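Local coordinates for cobalamin biosynthesis protein CobN (Mycobacterium tuberculosis, PDB 7C6O) that is the large catalytic subunit of cobaltochelatase, which probably inserts cobalt into the corrin ring in aerobic cobalamin biosynthesis at the expense of ATP, at residues S291-W296 and V340-R345; I322-S327 and L569-S574. All coordinates share one frame; numbering follows the deposited sequence.

How the contacts relate
Both contacts lie on one edge of a mixed seven-stranded sheet, with centres about 9 Å apart. Contact 2 uses its strand 321-331, and contact 1 the neighbouring outermost strand 337-341 together with the starts of helices 293-298 and 343-361. Along the chain the segments alternate: 291-296, 322-327, 340-345 and, more than 220 residues later, 569-574. The two contacts touch directly, Asp342 N lying 2.8 Å from Phe326 O and Arg345 NH1 2.9 Å from Met571 O, both probable hydrogen bonds. Residues 569-574, a loop between strand 551-555 and helix 576-581, are thereby held against this sheet by both, joining parts of the CobN polypeptide distant in sequence.

Contact 1: S291-W296 and V340-R345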
loop_
_atom_site.group_PDB
_atom_site.type_symbol
_atom_site.label_atom_id
_atom_site.label_comp_id
_atom_site.label_asym_id
_atom_site.label_seq_id
_atom_site.Cartn_x
_atom_site.Cartn_y
_atom_site.Cartn_z
ATOM N N SER A 291 -20.430 -1.240 -11.115
ATOM C CA SER A 291 -21.156 -2.341 -10.511
ATOM C C SER A 291 -22.352 -1.787 -9.750
ATOM O O SER A 291 -22.337 -0.623 -9.335
ATOM C CB SER A 291 -20.248 -3.144 -9.566
ATOM O OG SER A 291 -19.513 -2.279 -8.719
ATOM N N PRO A 292 -23.402 -2.585 -9.566
ATOM C CA PRO A 292 -24.630 -2.056 -8.957
ATOM C C PRO A 292 -24.471 -1.803 -7.465
ATOM O O PRO A 292 -23.644 -2.411 -6.782
ATOM C CB PRO A 292 -25.660 -3.158 -9.224
ATOM C CG PRO A 292 -24.845 -4.402 -9.329
ATOM C CD PRO A 292 -23.554 -3.991 -9.981
ATOM N N ARG A 293 -25.306 -0.894 -6.957
ATOM C CA ARG A 293 -25.186 -0.483 -5.562
ATOM C C ARG A 293 -25.497 -1.623 -4.598
ATOM O O ARG A 293 -24.878 -1.711 -3.532
ATOM C CB ARG A 293 -26.098 0.710 -5.277
ATOM C CG ARG A 293 -25.901 1.308 -3.888
ATOM C CD ARG A 293 -26.871 2.447 -3.627
ATOM N NE ARG A 293 -26.632 3.088 -2.336
ATOM C CZ ARG A 293 -27.150 2.668 -1.186
ATOM N NH1 ARG A 293 -27.935 1.599 -1.158
ATOM N NH2 ARG A 293 -26.880 3.314 -0.060
ATOM N N ASP A 294 -26.441 -2.503 -4.944
ATOM C CA ASP A 294 -26.792 -3.583 -4.028
ATOM C C ASP A 294 -25.600 -4.497 -3.767
ATOM O O ASP A 294 -25.416 -4.979 -2.642
ATOM C CB ASP A 294 -27.987 -4.376 -4.567
ATOM C CG ASP A 294 -27.650 -5.197 -5.800
ATOM O OD1 ASP A 294 -26.767 -4.785 -6.581
ATOM O OD2 ASP A 294 -28.277 -6.260 -5.988
ATOM N N GLN A 295 -24.770 -4.737 -4.788
ATOM C CA GLN A 295 -23.570 -5.544 -4.578
ATOM C C GLN A 295 -22.543 -4.803 -3.734
ATOM O O GLN A 295 -21.797 -5.430 -2.972
ATOM C CB GLN A 295 -22.955 -5.946 -5.919
ATOM C CG GLN A 295 -23.813 -6.890 -6.744
ATOM C CD GLN A 295 -23.159 -7.267 -8.061
ATOM O OE1 GLN A 295 -21.973 -7.011 -8.274
ATOM N NE2 GLN A 295 -23.933 -7.874 -8.953
ATOM N N TRP A 296 -22.486 -3.477 -3.861
ATOM C CA TRP A 296 -21.590 -2.683 -3.027
ATOM C C TRP A 296 -22.011 -2.732 -1.564
ATOM O O TRP A 296 -21.167 -2.882 -0.673
ATOM C CB TRP A 296 -21.557 -1.243 -3.540
ATOM C CG TRP A 296 -20.754 -0.280 -2.712
ATOM C CD1 TRP A 296 -19.392 -0.194 -2.635
ATOM C CD2 TRP A 296 -21.270 0.761 -1.872
ATOM N NE1 TRP A 296 -19.029 0.831 -1.789
ATOM C CE2 TRP A 296 -20.164 1.432 -1.309
ATOM C CE3 TRP A 296 -22.560 1.189 -1.538
ATOM C CZ2 TRP A 296 -20.310 2.508 -0.436
ATOM C CZ3 TRP A 296 -22.702 2.255 -0.666
ATOM C CH2 TRP A 296 -21.583 2.903 -0.125
ATOM N N VAL A 340 -26.781 5.909 -11.065
ATOM C CA VAL A 340 -27.730 6.378 -10.064
ATOM C C VAL A 340 -26.950 6.776 -8.819
ATOM O O VAL A 340 -26.125 6.000 -8.320
ATOM C CB VAL A 340 -28.779 5.300 -9.747
ATOM C CG1 VAL A 340 -29.782 5.813 -8.738
ATOM C CG2 VAL A 340 -29.479 4.857 -11.025
ATOM N N ALA A 341 -27.214 7.977 -8.313
ATOM C CA ALA A 341 -26.411 8.541 -7.240
ATOM C C ALA A 341 -26.966 8.187 -5.865
ATOM O O ALA A 341 -28.176 8.036 -5.674
ATOM C CB ALA A 341 -26.320 10.060 -7.380
ATOM N N ASP A 342 -26.047 8.062 -4.904
ATOM C CA ASP A 342 -26.360 7.867 -3.496
ATOM C C ASP A 342 -26.257 9.220 -2.810
ATOM O O ASP A 342 -25.140 9.739 -2.656
ATOM C CB ASP A 342 -25.380 6.867 -2.872
ATOM C CG ASP A 342 -25.674 6.563 -1.403
ATOM O OD1 ASP A 342 -25.988 7.488 -0.627
ATOM O OD2 ASP A 342 -25.566 5.378 -1.022
ATOM N N PRO A 343 -27.371 9.828 -2.385
ATOM C CA PRO A 343 -27.292 11.196 -1.840
ATOM C C PRO A 343 -26.410 11.313 -0.608
ATOM O O PRO A 343 -25.728 12.331 -0.434
ATOM C CB PRO A 343 -28.757 11.528 -1.523
ATOM C CG PRO A 343 -29.558 10.602 -2.384
ATOM C CD PRO A 343 -28.758 9.341 -2.470
ATOM N N GLU A 344 -26.408 10.299 0.257
ATOM C CA GLU A 344 -25.561 10.356 1.444
ATOM C C GLU A 344 -24.084 10.333 1.066
ATOM O O GLU A 344 -23.287 11.106 1.612
ATOM C CB GLU A 344 -25.907 9.204 2.390
ATOM C CG GLU A 344 -25.220 9.277 3.747
ATOM C CD GLU A 344 -23.806 8.725 3.720
ATOM O OE1 GLU A 344 -23.533 7.823 2.897
ATOM O OE2 GLU A 344 -22.967 9.199 4.516
ATOM N N ARG A 345 -23.699 9.460 0.130
ATOM C CA ARG A 345 -22.314 9.447 -0.329
ATOM C C ARG A 345 -21.974 10.700 -1.126
ATOM O O ARG A 345 -20.819 11.141 -1.119
ATOM C CB ARG A 345 -22.043 8.193 -1.159
ATOM C CG ARG A 345 -22.039 6.886 -0.365
ATOM C CD ARG A 345 -20.808 6.762 0.538
ATOM N NE ARG A 345 -20.992 7.419 1.832
ATOM C CZ ARG A 345 -20.038 7.548 2.749
ATOM N NH1 ARG A 345 -18.822 7.070 2.518
ATOM N NH2 ARG A 345 -20.297 8.160 3.898
#
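The guanidinium of Arg293 receives the carboxylate of Asp342 at its edge, while the indole of Trp296 is met obliquely at its far corner by the aliphatic part of Arg345. Lys567 makes a cation-pi contact with the indole, and the Phe328 ring meets it too. Asp342 OD2 lies in the guanidinium plane and takes both nitrogens of the side-on grip, NE of Arg293 at 2.8 Å and NH2 of Arg293 at 2.6 Å. The two flat groups are turned 45° apart, and both donors reach this single oxygen from the same face of the carboxylate, so the salt bridge is a fork onto one atom and not a pair of parallel bonds. Arg293 gets there with its chain extended from CG to NE, crossing Asp342 at about a right angle.

The other oxygen of Asp342 serves its own helix. Asp342 is the N-cap of helix 343-361: its OD1 accepts from Arg345 N at 3.1 Å in a nearly straight bond (166°), the amide lying above the carboxylate plane. Deeper in, Trp296 CH2 rests 4.0 Å from Arg345 CD, and the ring and guanidinium planes are 30° apart. Arg345 is bent at chi2 and chi3, which turns its head back to Glu344: NE meets OE1 of Glu344 at 2.8 Å, and NH2 points almost straight at OE2 of Glu344, 2.9 Å away. Its NH1 forms a salt bridge with Asp578. Trp296 NE1 donates to Gly570 O, so the indole also holds the 569-574 loop.

Asp342 thus divides its work, one oxygen capping a helix and the other binding an arginine at the start of helix 293-298. The double grip should favour its ionised form, and the buried carboxylate links the beginnings of two helices beside the edge of the sheet.

Contact 2: I322-S327 and L569-S574; sequences ITVPFS and LGMSAS
Pro325 lays the CD and CG corner of its ring over the backbone of Gly570. Its CD stands 3.4 Å from Gly570 C; the 3.5 Å from Pro325 CD to Gly570 CA is slightly tighter than usual for two carbons, and Pro325 CG is 3.7 Å from the same CA. Gly570 has a positive phi of 69° and no side chain, and the proline CD and CG pack directly on its bare backbone. Strand and loop come closest here, the CA atoms of Val324 and Gly570 standing 4.6 Å apart.

Beside the proline, Val324 packs against Met571. The valine CB is 3.5 Å from Met571 O, and its CG1 touches Met571 CB at 4.0 Å, the two side chains crossing at about a right angle. Only the root of the methionine takes part: bends at chi2 (-47°) and chi3 (-67°) lead its thioether end away from the strand.

Strand 321-331 is the last but one of a mixed seven-stranded sheet, hydrogen-bonded to strand 283-289 on one side and to strand 337-341 on the other, so the irregular 569-574 loop packs on a strand that has a hydrogen-bonded neighbour on either side. Helix 343-361 borders the same spot, with Arg345 and Val349 against Val324.

A water adds a polar link between the two backbones. It donates to Thr323 O at 2.7 Å and accepts from Met571 N at 3.1 Å, bridging a strand carbonyl and a loop amide. Farther along the loop, the hydroxyls of Ser572 and Ser574 are hydrogen-bonded to each other, two residues apart and shortly before helix 576-581.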
loop_
_atom_site.group_PDB
_atom_site.type_symbol
_atom_site.label_atom_id
_atom_site.label_comp_id
_atom_site.label_asym_id
_atom_site.label_seq_id
_atom_site.Cartn_x
_atom_site.Cartn_y
_atom_site.Cartn_z
ATOM N N ILE A 322 -8.273 10.062 -3.258
ATOM C CA ILE A 322 -9.261 8.997 -3.413
ATOM C C ILE A 322 -10.346 9.184 -2.359
ATOM O O ILE A 322 -10.056 9.200 -1.158
ATOM C CB ILE A 322 -8.603 7.613 -3.291
ATOM C CG1 ILE A 322 -7.434 7.480 -4.274
ATOM C CG2 ILE A 322 -9.629 6.509 -3.498
ATOM C CD1 ILE A 322 -7.825 7.658 -5.721
ATOM N N THR A 323 -11.592 9.317 -2.790
ATOM C CA THR A 323 -12.717 9.498 -1.873
ATOM C C THR A 323 -13.591 8.241 -1.891
ATOM O O THR A 323 -13.061 7.150 -1.648
ATOM C CB THR A 323 -13.471 10.784 -2.202
ATOM O OG1 THR A 323 -14.255 10.608 -3.392
ATOM C CG2 THR A 323 -12.498 11.947 -2.393
ATOM N N VAL A 324 -14.896 8.355 -2.111
ATOM C CA VAL A 324 -15.832 7.249 -1.912
ATOM C C VAL A 324 -16.753 7.151 -3.125
ATOM O O VAL A 324 -16.768 8.070 -3.957
ATOM C CB VAL A 324 -16.630 7.440 -0.609
ATOM C CG1 VAL A 324 -15.692 7.575 0.588
ATOM C CG2 VAL A 324 -17.557 8.645 -0.709
ATOM N N PRO A 325 -17.536 6.077 -3.278
ATOM C CA PRO A 325 -18.452 5.994 -4.427
ATOM C C PRO A 325 -19.735 6.769 -4.166
ATOM O O PRO A 325 -20.420 6.536 -3.169
ATOM C CB PRO A 325 -18.735 4.491 -4.560
ATOM C CG PRO A 325 -17.811 3.805 -3.581
ATOM C CD PRO A 325 -17.519 4.814 -2.524
ATOM N N PHE A 326 -20.065 7.697 -5.067
ATOM C CA PHE A 326 -21.311 8.443 -4.954
ATOM C C PHE A 326 -22.343 8.066 -6.009
ATOM O O PHE A 326 -23.472 8.564 -5.948
ATOM C CB PHE A 326 -21.047 9.956 -5.019
ATOM C CG PHE A 326 -20.709 10.463 -6.394
ATOM C CD1 PHE A 326 -19.412 10.395 -6.872
ATOM C CD2 PHE A 326 -21.687 11.031 -7.198
ATOM C CE1 PHE A 326 -19.096 10.869 -8.131
ATOM C CE2 PHE A 326 -21.377 11.507 -8.460
ATOM C CZ PHE A 326 -20.082 11.427 -8.928
ATOM N N SER A 327 -21.995 7.211 -6.970
ATOM C CA SER A 327 -22.964 6.730 -7.946
ATOM C C SER A 327 -22.589 5.313 -8.350
ATOM O O SER A 327 -21.445 4.881 -8.185
ATOM C CB SER A 327 -23.045 7.641 -9.178
ATOM O OG SER A 327 -21.894 7.519 -9.989
ATOM N N LEU A 569 -12.181 -0.861 -0.024
ATOM C CA LEU A 569 -12.090 0.543 -0.403
ATOM C C LEU A 569 -13.445 0.928 -0.986
ATOM O O LEU A 569 -14.338 0.089 -1.129
ATOM C CB LEU A 569 -10.935 0.807 -1.377
ATOM C CG LEU A 569 -11.017 0.358 -2.838
ATOM C CD1 LEU A 569 -9.834 0.918 -3.617
ATOM C CD2 LEU A 569 -11.058 -1.153 -2.955
ATOM N N GLY A 570 -13.596 2.205 -1.317
ATOM C CA GLY A 570 -14.916 2.717 -1.631
ATOM C C GLY A 570 -15.775 2.760 -0.381
ATOM O O GLY A 570 -16.817 2.099 -0.308
ATOM N N MET A 571 -15.340 3.543 0.607
ATOM C CA MET A 571 -15.913 3.468 1.945
ATOM C C MET A 571 -17.391 3.845 1.938
ATOM O O MET A 571 -17.836 4.709 1.176
ATOM C CB MET A 571 -15.146 4.379 2.905
ATOM C CG MET A 571 -13.625 4.261 2.809
ATOM S SD MET A 571 -13.013 2.561 2.779
ATOM C CE MET A 571 -13.436 2.000 4.423
ATOM N N SER A 572 -18.150 3.177 2.802
ATOM C CA SER A 572 -19.571 3.426 3.000
ATOM C C SER A 572 -19.794 4.150 4.320
ATOM O O SER A 572 -18.872 4.346 5.118
ATOM C CB SER A 572 -20.367 2.115 2.989
ATOM O OG SER A 572 -20.151 1.378 4.180
ATOM N N ALA A 573 -21.052 4.533 4.551
ATOM C CA ALA A 573 -21.409 5.185 5.804
ATOM C C ALA A 573 -21.329 4.236 6.994
ATOM O O ALA A 573 -21.255 4.699 8.138
ATOM C CB ALA A 573 -22.814 5.785 5.704
ATOM N N SER A 574 -21.341 2.926 6.761
ATOM C CA SER A 574 -21.235 1.971 7.853
ATOM C C SER A 574 -19.804 1.508 8.089
ATOM O O SER A 574 -19.580 0.648 8.947
ATOM C CB SER A 574 -22.142 0.763 7.596
ATOM O OG SER A 574 -21.687 0.002 6.496
HETATM O O HOH W 1 -12.684 4.746 -0.451
#